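Local coordinates for protein cytochrome c, 1 heme-binding site (PDB 4RLR) that binds a single heme and probably carries electrons as a low-potential monoheme cytochrome, needed for accepting electrons from an electrode, at residues Arg68-Asp72 with Gly82-Leu88; Ala104-Val108 with Ala124-Thr128; Cys20-Ala26 with Gly43-Asp49. All blocks are in the same frame, centred on the assembly; numbering follows the deposited sequence.

Contact 1. Residues Arg68-Asp72 with Gly82-Leu88. With ZN (zinc ion), chain E; HEM (protoporphyrin IX containing Fe), chain B.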
loop_
_atom_site.group_PDB
_atom_site.type_symbol
_atom_site.label_atom_id
_atom_site.label_comp_id
_atom_site.label_asym_id
_atom_site.label_seq_id
_atom_site.Cartn_x
_atom_site.Cartn_y
_atom_site.Cartn_z
ATOM N N ARG A 68 -5.201 -4.746 2.108
ATOM C CA ARG A 68 -5.189 -6.158 1.727
ATOM C C ARG A 68 -3.774 -6.710 1.497
ATOM O O ARG A 68 -3.469 -7.824 1.909
ATOM C CB ARG A 68 -6.022 -6.395 0.481
ATOM C CG ARG A 68 -7.532 -6.194 0.690
ATOM C CD ARG A 68 -8.290 -6.790 -0.451
ATOM N NE ARG A 68 -8.161 -5.989 -1.655
ATOM C CZ ARG A 68 -8.775 -4.829 -1.854
ATOM N NH1 ARG A 68 -9.571 -4.317 -0.909
ATOM N NH2 ARG A 68 -8.589 -4.176 -2.994
ATOM N N ARG A 69 -2.914 -5.948 0.827
ATOM C CA ARG A 69 -1.648 -6.509 0.407
ATOM C C ARG A 69 -0.657 -6.500 1.566
ATOM O O ARG A 69 0.204 -7.393 1.649
ATOM C CB ARG A 69 -1.088 -5.787 -0.807
ATOM C CG ARG A 69 -1.941 -5.887 -2.085
ATOM C CD ARG A 69 -2.555 -7.277 -2.305
ATOM N NE ARG A 69 -3.186 -7.405 -3.623
ATOM C CZ ARG A 69 -2.521 -7.600 -4.758
ATOM N NH1 ARG A 69 -1.187 -7.673 -4.769
ATOM N NH2 ARG A 69 -3.177 -7.704 -5.901
ATOM N N LEU A 70 -0.773 -5.512 2.464
ATOM C CA LEU A 70 0.104 -5.480 3.633
ATOM C C LEU A 70 -0.395 -6.309 4.856
ATOM O O LEU A 70 0.331 -6.442 5.871
ATOM C CB LEU A 70 0.417 -4.046 4.053
ATOM C CG LEU A 70 1.313 -3.228 3.111
ATOM C CD1 LEU A 70 1.706 -1.951 3.806
ATOM C CD2 LEU A 70 2.545 -4.017 2.637
ATOM N N ASP A 71 -1.590 -6.883 4.760
ATOM C CA ASP A 71 -2.169 -7.568 5.915
ATOM C C ASP A 71 -1.301 -8.768 6.320
ATOM O O ASP A 71 -0.829 -9.520 5.459
ATOM C CB ASP A 71 -3.591 -8.029 5.640
ATOM C CG ASP A 71 -4.356 -8.338 6.929
ATOM O OD1 ASP A 71 -4.683 -7.388 7.664
ATOM O OD2 ASP A 71 -4.624 -9.529 7.195
ATOM N N ASP A 72 -1.088 -8.924 7.629
ATOM C CA ASP A 72 -0.254 -10.029 8.146
ATOM C C ASP A 72 -1.032 -11.332 8.227
ATOM O O ASP A 72 -0.441 -12.409 8.354
ATOM C CB ASP A 72 0.394 -9.692 9.500
ATOM C CG ASP A 72 -0.616 -9.412 10.617
ATOM O OD1 ASP A 72 -1.797 -9.759 10.481
ATOM O OD2 ASP A 72 -0.204 -8.832 11.659
ATOM N N GLY A 82 -1.240 -10.804 3.173
ATOM C CA GLY A 82 -1.211 -10.214 1.848
ATOM C C GLY A 82 0.161 -10.428 1.190
ATOM O O GLY A 82 1.187 -10.542 1.860
ATOM N N ASN A 83 0.191 -10.437 -0.134
ATOM C CA ASN A 83 1.406 -10.807 -0.840
ATOM C C ASN A 83 2.498 -9.713 -0.847
ATOM O O ASN A 83 3.545 -9.904 -1.431
ATOM C CB ASN A 83 1.063 -11.290 -2.259
ATOM C CG ASN A 83 0.784 -10.152 -3.228
ATOM O OD1 ASN A 83 0.441 -9.034 -2.818
ATOM N ND2 ASN A 83 0.927 -10.426 -4.527
ATOM N N MET A 84 2.273 -8.590 -0.181
ATOM C CA MET A 84 3.325 -7.576 -0.039
ATOM C C MET A 84 3.841 -7.433 1.391
ATOM O O MET A 84 4.822 -6.707 1.628
ATOM C CB MET A 84 2.856 -6.214 -0.549
ATOM C CG MET A 84 2.501 -6.209 -2.046
ATOM S SD MET A 84 3.910 -6.332 -3.170
ATOM C CE MET A 84 3.365 -7.631 -4.278
ATOM N N TYR A 85 3.211 -8.136 2.328
ATOM C CA TYR A 85 3.608 -8.078 3.730
ATOM C C TYR A 85 5.088 -8.446 3.918
ATOM O O TYR A 85 5.740 -7.893 4.764
ATOM C CB TYR A 85 2.717 -9.005 4.563
ATOM C CG TYR A 85 3.121 -9.132 6.026
ATOM C CD1 TYR A 85 3.015 -8.069 6.890
ATOM C CD2 TYR A 85 3.589 -10.328 6.535
ATOM C CE1 TYR A 85 3.397 -8.188 8.231
ATOM C CE2 TYR A 85 3.967 -10.451 7.858
ATOM C CZ TYR A 85 3.860 -9.388 8.701
ATOM O OH TYR A 85 4.227 -9.512 10.024
ATOM N N ARG A 86 5.597 -9.368 3.101
ATOM C CA ARG A 86 6.966 -9.853 3.240
ATOM C C ARG A 86 7.967 -8.739 3.051
ATOM O O ARG A 86 9.074 -8.761 3.635
ATOM C CB ARG A 86 7.273 -11.012 2.260
ATOM C CG ARG A 86 7.289 -10.676 0.773
ATOM C CD ARG A 86 7.396 -11.988 -0.054
ATOM N NE ARG A 86 7.585 -11.754 -1.489
ATOM C CZ ARG A 86 8.767 -11.626 -2.105
ATOM N NH1 ARG A 86 9.896 -11.721 -1.416
ATOM N NH2 ARG A 86 8.827 -11.395 -3.425
ATOM N N HIS A 87 7.584 -7.756 2.237
ATOM C CA HIS A 87 8.466 -6.651 1.941
ATOM C C HIS A 87 8.627 -5.678 3.082
ATOM O O HIS A 87 9.456 -4.789 2.998
ATOM C CB HIS A 87 7.983 -5.941 0.672
ATOM C CG HIS A 87 8.075 -6.822 -0.520
ATOM N ND1 HIS A 87 9.255 -7.422 -0.880
ATOM C CD2 HIS A 87 7.126 -7.311 -1.354
ATOM C CE1 HIS A 87 9.048 -8.199 -1.925
ATOM N NE2 HIS A 87 7.764 -8.153 -2.230
ATOM N N LEU A 88 7.832 -5.842 4.141
ATOM C CA LEU A 88 7.881 -4.915 5.275
ATOM C C LEU A 88 9.087 -5.129 6.202
ATOM O O LEU A 88 9.345 -4.306 7.110
ATOM C CB LEU A 88 6.562 -4.950 6.072
ATOM C CG LEU A 88 5.354 -4.247 5.429
ATOM C CD1 LEU A 88 4.059 -4.546 6.208
ATOM C CD2 LEU A 88 5.568 -2.702 5.280
HETATM ZN ZN ZN E . 11.213 -6.968 -0.454
HETATM C CHA HEM B . 1.379 -5.073 -6.286
HETATM C CHB HEM B . 2.174 -2.497 -2.277
HETATM C CHC HEM B . 6.738 -4.039 -2.441
HETATM C CHD HEM B . 6.107 -6.090 -6.718
HETATM C C1A HEM B . 1.205 -4.323 -5.141
HETATM C C2A HEM B . -0.071 -3.861 -4.669
HETATM C C3A HEM B . 0.135 -3.147 -3.561
HETATM C C4A HEM B . 1.548 -3.140 -3.299
HETATM C CMA HEM B . -0.913 -2.426 -2.705
HETATM C CAA HEM B . -1.408 -4.174 -5.359
HETATM C CBA HEM B . -1.821 -3.137 -6.403
HETATM C CGA HEM B . -3.222 -3.502 -6.868
HETATM O O1A HEM B . -4.222 -3.180 -6.193
HETATM O O2A HEM B . -3.339 -4.137 -7.923
HETATM C C1B HEM B . 3.502 -2.690 -1.984
HETATM C C2B HEM B . 4.159 -2.178 -0.826
HETATM C C3B HEM B . 5.420 -2.606 -0.855
HETATM C C4B HEM B . 5.578 -3.410 -2.041
HETATM C CMB HEM B . 3.431 -1.276 0.167
HETATM C CAB HEM B . 6.534 -2.358 0.166
HETATM C CBB HEM B . 6.233 -2.581 1.471
HETATM C C1C HEM B . 6.958 -4.682 -3.624
HETATM C C2C HEM B . 8.241 -5.208 -4.024
HETATM C C3C HEM B . 8.086 -5.771 -5.234
HETATM C C4C HEM B . 6.685 -5.640 -5.580
HETATM C CMC HEM B . 9.528 -5.036 -3.185
HETATM C CAC HEM B . 9.116 -6.513 -6.133
HETATM C CBC HEM B . 10.112 -7.253 -5.596
HETATM C C1D HEM B . 4.780 -5.961 -7.011
HETATM C C2D HEM B . 4.204 -6.403 -8.252
HETATM C C3D HEM B . 2.719 -6.084 -8.130
HETATM C C4D HEM B . 2.566 -5.490 -6.820
HETATM C CMD HEM B . 4.971 -7.037 -9.439
HETATM C CAD HEM B . 1.623 -6.339 -9.170
HETATM C CBD HEM B . 1.240 -7.814 -9.197
HETATM C CGD HEM B . 0.470 -8.113 -7.936
HETATM O O1D HEM B . -0.657 -7.608 -7.723
HETATM O O2D HEM B . 1.003 -8.876 -7.120
HETATM N NA HEM B . 2.178 -3.893 -4.270
HETATM N NB HEM B . 4.384 -3.455 -2.698
HETATM N NC HEM B . 6.020 -4.991 -4.589
HETATM N ND HEM B . 3.796 -5.434 -6.190
HETATM FE FE HEM B . 4.123 -4.368 -4.389
HETATM O O HOH W 1 11.169 -5.079 0.390
#

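Contact 2. Residues Ala104-Val108 with Ala124-Thr128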
loop_
_atom_site.group_PDB
_atom_site.type_symbol
_atom_site.label_atom_id
_atom_site.label_comp_id
_atom_site.label_asym_id
_atom_site.label_seq_id
_atom_site.Cartn_x
_atom_site.Cartn_y
_atom_site.Cartn_z
ATOM N N ALA A 104 -1.390 2.925 11.427
ATOM C CA ALA A 104 -1.577 4.246 12.033
ATOM C C ALA A 104 -1.801 5.298 10.972
ATOM O O ALA A 104 -2.597 6.213 11.140
ATOM C CB ALA A 104 -0.385 4.618 12.863
ATOM N N TRP A 105 -1.091 5.179 9.866
ATOM C CA TRP A 105 -1.199 6.178 8.825
ATOM C C TRP A 105 -2.561 6.079 8.148
ATOM O O TRP A 105 -3.226 7.076 7.890
ATOM C CB TRP A 105 -0.084 5.972 7.801
ATOM C CG TRP A 105 -0.171 6.914 6.642
ATOM C CD1 TRP A 105 -0.143 8.268 6.694
ATOM C CD2 TRP A 105 -0.300 6.565 5.261
ATOM N NE1 TRP A 105 -0.261 8.795 5.425
ATOM C CE2 TRP A 105 -0.345 7.769 4.525
ATOM C CE3 TRP A 105 -0.372 5.352 4.568
ATOM C CZ2 TRP A 105 -0.460 7.795 3.136
ATOM C CZ3 TRP A 105 -0.480 5.381 3.189
ATOM C CH2 TRP A 105 -0.526 6.592 2.491
ATOM N N VAL A 106 -2.981 4.863 7.873
ATOM C CA VAL A 106 -4.177 4.661 7.084
ATOM C C VAL A 106 -5.413 5.083 7.870
ATOM O O VAL A 106 -6.349 5.611 7.290
ATOM C CB VAL A 106 -4.292 3.215 6.609
ATOM C CG1 VAL A 106 -5.661 2.949 5.998
ATOM C CG2 VAL A 106 -3.176 2.915 5.565
ATOM N N GLY A 107 -5.380 4.882 9.187
ATOM C CA GLY A 107 -6.499 5.228 10.054
ATOM C C GLY A 107 -7.212 3.964 10.492
ATOM O O GLY A 107 -6.892 3.397 11.538
ATOM N N VAL A 108 -8.165 3.512 9.685
ATOM C CA VAL A 108 -8.818 2.231 9.899
ATOM C C VAL A 108 -8.302 1.210 8.862
ATOM O O VAL A 108 -8.296 1.505 7.681
ATOM C CB VAL A 108 -10.370 2.380 9.833
ATOM C CG1 VAL A 108 -11.066 1.038 9.902
ATOM C CG2 VAL A 108 -10.879 3.258 10.983
ATOM N N ALA A 124 -13.091 7.298 7.600
ATOM C CA ALA A 124 -12.180 6.905 8.666
ATOM C C ALA A 124 -10.760 6.703 8.148
ATOM O O ALA A 124 -9.833 6.422 8.925
ATOM C CB ALA A 124 -12.672 5.642 9.303
ATOM N N ILE A 125 -10.601 6.830 6.836
ATOM C CA ILE A 125 -9.301 6.648 6.195
ATOM C C ILE A 125 -8.616 8.010 6.116
ATOM O O ILE A 125 -9.006 8.848 5.325
ATOM C CB ILE A 125 -9.498 5.986 4.814
ATOM C CG1 ILE A 125 -9.889 4.513 5.011
ATOM C CG2 ILE A 125 -8.252 6.079 3.987
ATOM C CD1 ILE A 125 -10.352 3.792 3.749
ATOM N N THR A 126 -7.598 8.239 6.944
ATOM C CA THR A 126 -7.076 9.593 7.138
ATOM C C THR A 126 -5.868 9.956 6.280
ATOM O O THR A 126 -5.833 11.034 5.647
ATOM C CB THR A 126 -6.706 9.805 8.614
ATOM O OG1 THR A 126 -5.969 8.676 9.083
ATOM C CG2 THR A 126 -7.955 9.931 9.451
ATOM N N VAL A 127 -4.848 9.106 6.357
ATOM C CA VAL A 127 -3.824 9.053 5.357
ATOM C C VAL A 127 -3.136 10.443 5.309
ATOM O O VAL A 127 -2.957 11.047 4.276
ATOM C CB VAL A 127 -4.533 8.465 4.047
ATOM C CG1 VAL A 127 -4.906 9.500 3.003
ATOM C CG2 VAL A 127 -3.800 7.310 3.506
ATOM N N THR A 128 -2.783 10.956 6.487
ATOM C CA THR A 128 -2.244 12.306 6.595
ATOM C C THR A 128 -0.927 12.520 5.850
ATOM O O THR A 128 0.002 11.708 5.955
ATOM C CB THR A 128 -2.045 12.686 8.072
ATOM O OG1 THR A 128 -3.286 12.496 8.761
ATOM C CG2 THR A 128 -1.585 14.129 8.215
#

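Contact 3. Residues Cys20-Ala26 with Gly43-Asp49. With HEM (protoporphyrin IX containing Fe), chain B.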
loop_
_atom_site.group_PDB
_atom_site.type_symbol
_atom_site.label_atom_id
_atom_site.label_comp_id
_atom_site.label_asym_id
_atom_site.label_seq_id
_atom_site.Cartn_x
_atom_site.Cartn_y
_atom_site.Cartn_z
ATOM N N CYS A 20 10.219 -1.558 -6.870
ATOM C CA CYS A 20 9.293 -2.221 -7.820
ATOM C C CYS A 20 8.070 -1.346 -8.043
ATOM O O CYS A 20 7.158 -1.697 -8.799
ATOM C CB CYS A 20 8.846 -3.579 -7.264
ATOM S SG CYS A 20 10.153 -4.704 -6.886
ATOM N N HIS A 21 8.022 -0.224 -7.338
ATOM C CA HIS A 21 6.873 0.662 -7.407
ATOM C C HIS A 21 7.307 2.127 -7.608
ATOM O O HIS A 21 6.580 3.034 -7.233
ATOM C CB HIS A 21 6.005 0.539 -6.153
ATOM C CG HIS A 21 5.277 -0.766 -6.012
ATOM N ND1 HIS A 21 4.187 -1.103 -6.781
ATOM C CD2 HIS A 21 5.450 -1.792 -5.149
ATOM C CE1 HIS A 21 3.734 -2.282 -6.410
ATOM N NE2 HIS A 21 4.479 -2.725 -5.412
ATOM N N GLY A 22 8.482 2.350 -8.204
ATOM C CA GLY A 22 8.952 3.700 -8.476
ATOM C C GLY A 22 9.177 4.077 -9.928
ATOM O O GLY A 22 8.290 3.949 -10.764
ATOM N N ALA A 23 10.371 4.568 -10.240
ATOM C CA ALA A 23 10.653 5.119 -11.571
ATOM C C ALA A 23 10.595 4.094 -12.700
ATOM O O ALA A 23 10.382 4.472 -13.854
ATOM C CB ALA A 23 12.005 5.785 -11.585
ATOM N N ASP A 24 10.792 2.817 -12.374
ATOM C CA ASP A 24 10.795 1.770 -13.387
ATOM C C ASP A 24 9.487 1.009 -13.501
ATOM O O ASP A 24 9.392 0.044 -14.282
ATOM C CB ASP A 24 11.922 0.787 -13.127
ATOM C CG ASP A 24 13.282 1.421 -13.336
ATOM O OD1 ASP A 24 13.463 2.124 -14.354
ATOM O OD2 ASP A 24 14.147 1.254 -12.461
ATOM N N ALA A 25 8.507 1.420 -12.695
ATOM C CA ALA A 25 7.202 0.771 -12.645
ATOM C C ALA A 25 6.237 1.490 -13.580
ATOM O O ALA A 25 6.528 2.612 -14.031
ATOM C CB ALA A 25 6.661 0.799 -11.232
ATOM N N ALA A 26 5.092 0.856 -13.836
ATOM C CA ALA A 26 4.070 1.422 -14.708
ATOM C C ALA A 26 3.608 2.748 -14.097
ATOM O O ALA A 26 3.511 2.854 -12.881
ATOM C CB ALA A 26 2.922 0.443 -14.874
ATOM N N GLY A 43 10.105 -7.498 -13.169
ATOM C CA GLY A 43 9.757 -7.599 -11.769
ATOM C C GLY A 43 9.049 -6.370 -11.224
ATOM O O GLY A 43 8.878 -6.288 -9.998
ATOM N N GLN A 44 8.593 -5.472 -12.111
ATOM C CA GLN A 44 7.953 -4.218 -11.720
ATOM C C GLN A 44 6.424 -4.246 -11.650
ATOM O O GLN A 44 5.774 -4.894 -12.455
ATOM C CB GLN A 44 8.329 -3.129 -12.704
ATOM C CG GLN A 44 9.813 -2.844 -12.758
ATOM C CD GLN A 44 10.295 -2.177 -11.501
ATOM O OE1 GLN A 44 9.662 -1.249 -11.001
ATOM N NE2 GLN A 44 11.417 -2.648 -10.977
ATOM N N GLY A 45 5.871 -3.506 -10.684
ATOM C CA GLY A 45 4.459 -3.294 -10.575
ATOM C C GLY A 45 4.061 -1.945 -11.128
ATOM O O GLY A 45 4.427 -1.592 -12.267
ATOM N N MET A 46 3.301 -1.199 -10.336
ATOM C CA MET A 46 2.861 0.145 -10.708
ATOM C C MET A 46 3.327 1.191 -9.683
ATOM O O MET A 46 3.595 0.871 -8.510
ATOM C CB MET A 46 1.344 0.210 -10.875
ATOM C CG MET A 46 0.519 0.021 -9.605
ATOM S SD MET A 46 0.635 -1.565 -8.797
ATOM C CE MET A 46 -0.049 -2.695 -10.012
ATOM N N ARG A 47 3.463 2.423 -10.171
ATOM C CA ARG A 47 3.990 3.547 -9.401
ATOM C C ARG A 47 3.215 3.811 -8.130
ATOM O O ARG A 47 2.005 3.969 -8.163
ATOM C CB ARG A 47 3.974 4.826 -10.265
ATOM C CG ARG A 47 4.563 6.033 -9.573
ATOM C CD ARG A 47 4.681 7.214 -10.536
ATOM N NE ARG A 47 5.540 8.217 -9.941
ATOM C CZ ARG A 47 5.689 9.463 -10.371
ATOM N NH1 ARG A 47 4.996 9.911 -11.421
ATOM N NH2 ARG A 47 6.539 10.257 -9.739
ATOM N N MET A 48 3.929 3.858 -7.007
ATOM C CA MET A 48 3.336 4.238 -5.727
ATOM C C MET A 48 4.275 5.167 -4.937
ATOM O O MET A 48 4.134 5.327 -3.744
ATOM C CB MET A 48 3.067 2.986 -4.890
ATOM C CG MET A 48 1.985 2.129 -5.401
ATOM S SD MET A 48 1.688 0.747 -4.304
ATOM C CE MET A 48 0.829 -0.306 -5.436
ATOM N N ASP A 49 5.243 5.759 -5.614
ATOM C CA ASP A 49 6.339 6.465 -4.920
ATOM C C ASP A 49 6.106 7.965 -4.691
ATOM O O ASP A 49 7.040 8.711 -4.432
ATOM C CB ASP A 49 7.680 6.234 -5.635
ATOM C CG ASP A 49 7.734 6.853 -7.013
ATOM O OD1 ASP A 49 6.746 7.457 -7.460
ATOM O OD2 ASP A 49 8.779 6.766 -7.649
HETATM C CHA HEM B . 1.379 -5.073 -6.286
HETATM C CHB HEM B . 2.174 -2.497 -2.277
HETATM C CHC HEM B . 6.738 -4.039 -2.441
HETATM C CHD HEM B . 6.107 -6.090 -6.718
HETATM C C1A HEM B . 1.205 -4.323 -5.141
HETATM C C2A HEM B . -0.071 -3.861 -4.669
HETATM C C3A HEM B . 0.135 -3.147 -3.561
HETATM C C4A HEM B . 1.548 -3.140 -3.299
HETATM C CMA HEM B . -0.913 -2.426 -2.705
HETATM C CAA HEM B . -1.408 -4.174 -5.359
HETATM C CBA HEM B . -1.821 -3.137 -6.403
HETATM C CGA HEM B . -3.222 -3.502 -6.868
HETATM O O1A HEM B . -4.222 -3.180 -6.193
HETATM O O2A HEM B . -3.339 -4.137 -7.923
HETATM C C1B HEM B . 3.502 -2.690 -1.984
HETATM C C2B HEM B . 4.159 -2.178 -0.826
HETATM C C3B HEM B . 5.420 -2.606 -0.855
HETATM C C4B HEM B . 5.578 -3.410 -2.041
HETATM C CMB HEM B . 3.431 -1.276 0.167
HETATM C CAB HEM B . 6.534 -2.358 0.166
HETATM C CBB HEM B . 6.233 -2.581 1.471
HETATM C C1C HEM B . 6.958 -4.682 -3.624
HETATM C C2C HEM B . 8.241 -5.208 -4.024
HETATM C C3C HEM B . 8.086 -5.771 -5.234
HETATM C C4C HEM B . 6.685 -5.640 -5.580
HETATM C CMC HEM B . 9.528 -5.036 -3.185
HETATM C CAC HEM B . 9.116 -6.513 -6.133
HETATM C CBC HEM B . 10.112 -7.253 -5.596
HETATM C C1D HEM B . 4.780 -5.961 -7.011
HETATM C C2D HEM B . 4.204 -6.403 -8.252
HETATM C C3D HEM B . 2.719 -6.084 -8.130
HETATM C C4D HEM B . 2.566 -5.490 -6.820
HETATM C CMD HEM B . 4.971 -7.037 -9.439
HETATM C CAD HEM B . 1.623 -6.339 -9.170
HETATM C CBD HEM B . 1.240 -7.814 -9.197
HETATM C CGD HEM B . 0.470 -8.113 -7.936
HETATM O O1D HEM B . -0.657 -7.608 -7.723
HETATM O O2D HEM B . 1.003 -8.876 -7.120
HETATM N NA HEM B . 2.178 -3.893 -4.270
HETATM N NB HEM B . 4.384 -3.455 -2.698
HETATM N NC HEM B . 6.020 -4.991 -4.589
HETATM N ND HEM B . 3.796 -5.434 -6.190
HETATM FE FE HEM B . 4.123 -4.368 -4.389
HETATM O O HOH W 2 10.332 0.930 -9.992
#

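Contact 1. Residues Arg68-Asp72 with Gly82-Leu88
R69 and N83 run alongside each other to one heme propionate. R69 CB rests on M84 CG at 3.8 Å. With CG anti to the carbonyl carbon (chi1 -63°), that atom lies against heme CMA and CAA; the bend at chi2 (-40°) then carries CD past N83 OD1 and the guanidinium on toward the propionate. NE passes 4.1 Å from both N83 OD1 and heme CAA, CZ nears CAA and O1D, and the guanidinium lays one face over CAA. NH1 and NH2 both bond heme O1D, NH1 at 3.0 Å; NH1 also makes weak bonds to O2D and to N83 OD1. N83 ND2 takes O2D at 3.0 Å. The residue after N83 is the axial methionine of a His/Met-ligated c-type heme: M84 SD binds the iron at 2.3 Å, opposite H21. R69 O accepts M84 N at 3.0 Å, tying this loop to helix 65-70. G82 N donates to D71 O, and a side chain on G82 would collide with R68 O and R69 O. D72 CB sits over one face of the Y85 ring, 3.8 Å from its centroid, in a CH-pi contact, while Y85 OH bonds E92 and Q96 of helix 92-106.

Contact 2. Residues Ala104-Val108 with Ala124-Thr128
W105 turns one face of its indole to V127 and the N-H at its edge to T128. The methyl V127 CG2 stands over the six-membered ring, 3.5 Å from its centroid and 16° off the ring normal, a CH-pi contact in which it lies closest to CZ2. In the plane of the indole, NE1 donates to T128 O at 3.0 Å. With CG anti to the backbone N (chi1 176°), the ring swings off the end of helix 92-106 to lie alongside residues 127 and 128. The touching backbones run in opposite directions, and the last carbonyls of the helix are taken up by the tail: V106 O accepts T126 N at 2.9 Å, while W105 O receives a weak bond from V127 N and another from T126 OG1. G107, with positive phi, ends the helix; its backbone angles alone call for glycine, since a CB would jam against the preceding carbonyl O, and it would also collide with A124 O. Beyond it, V108 CG2 presses tightly on A124 CB at 3.4 Å. The indole also touches Y5 and I9 of helix 5-16, L66 of helix 65-70, and Y51, L54 and I55 of helix 51-55, placing it where four helices and the tail meet. A leucine here has no N-H for T128 O and no ring under V127 CG2, which would probably leave that carbonyl without its mate and open a gap below the methyl. Two sound bonds, to V106 O and T128 O, whose donors stand well out of the carbonyl planes, and two weak ones to W105 O thus share the holding of the C-terminal tail with apolar contact on the indole face.

Contact 3. Residues Cys20-Ala26 with Gly43-Asp49
With CG anti to the carbonyl carbon (chi1 -69°), H21 points NE2 at the heme iron and ND1 at M46 O, while M48, extended beyond CG, slides its sulfur over the same ring. NE2 binds the iron at 2.0 Å. On the far edge ND1 donates to M46 O at 2.7 Å, in the ring plane and in the carbonyl plane, which, with the iron bond, fixes the rotation of the ring and would probably make it a stronger electron donor to the metal. M48 SD lies over one face, 4.2 Å from the ring centroid; M46 SD comes at the edge. This is the Cys-His end of the CXXCH heme-binding motif of c-type cytochromes: C20 is covalently bound to the heme, its SG lying beside heme CAC. Along the backbone, C20 O takes G45 N at 2.9 Å and H21 O takes M48 N in a nearly straight bond (173°). A26 and M46 form a single beta bridge, A26 N giving to G45 O and R47 N to A26 O. Q44, bent at chi2, rests CG on D24 O at 3.3 Å and sends NE2 to G19 O. D49 OD2 meets G22 CA, and its OD1 makes a salt bridge to R47 NE.

Overall arrangement
Contacts 1 and 3 sit on the two sides of the heme and meet at its iron: H21 NE2 of contact 3 and M84 SD of contact 1 are its two axial ligands, 4.3 Å apart, although the contact centres are about 16 Å from each other. Contact 1 also holds a propionate and, through H87, a zinc ion. Contact 2 joins helix 92-106 to the C-terminal tail and touches neither heme nor zinc; its centre is about 17 Å from that of contact 1 and about 23 Å from that of contact 3, on the opposite side of the chain's centre from the latter. The side chain of W105 is about 8 Å from the heme, and helices 65-70 and 92-106 follow each other in the chain.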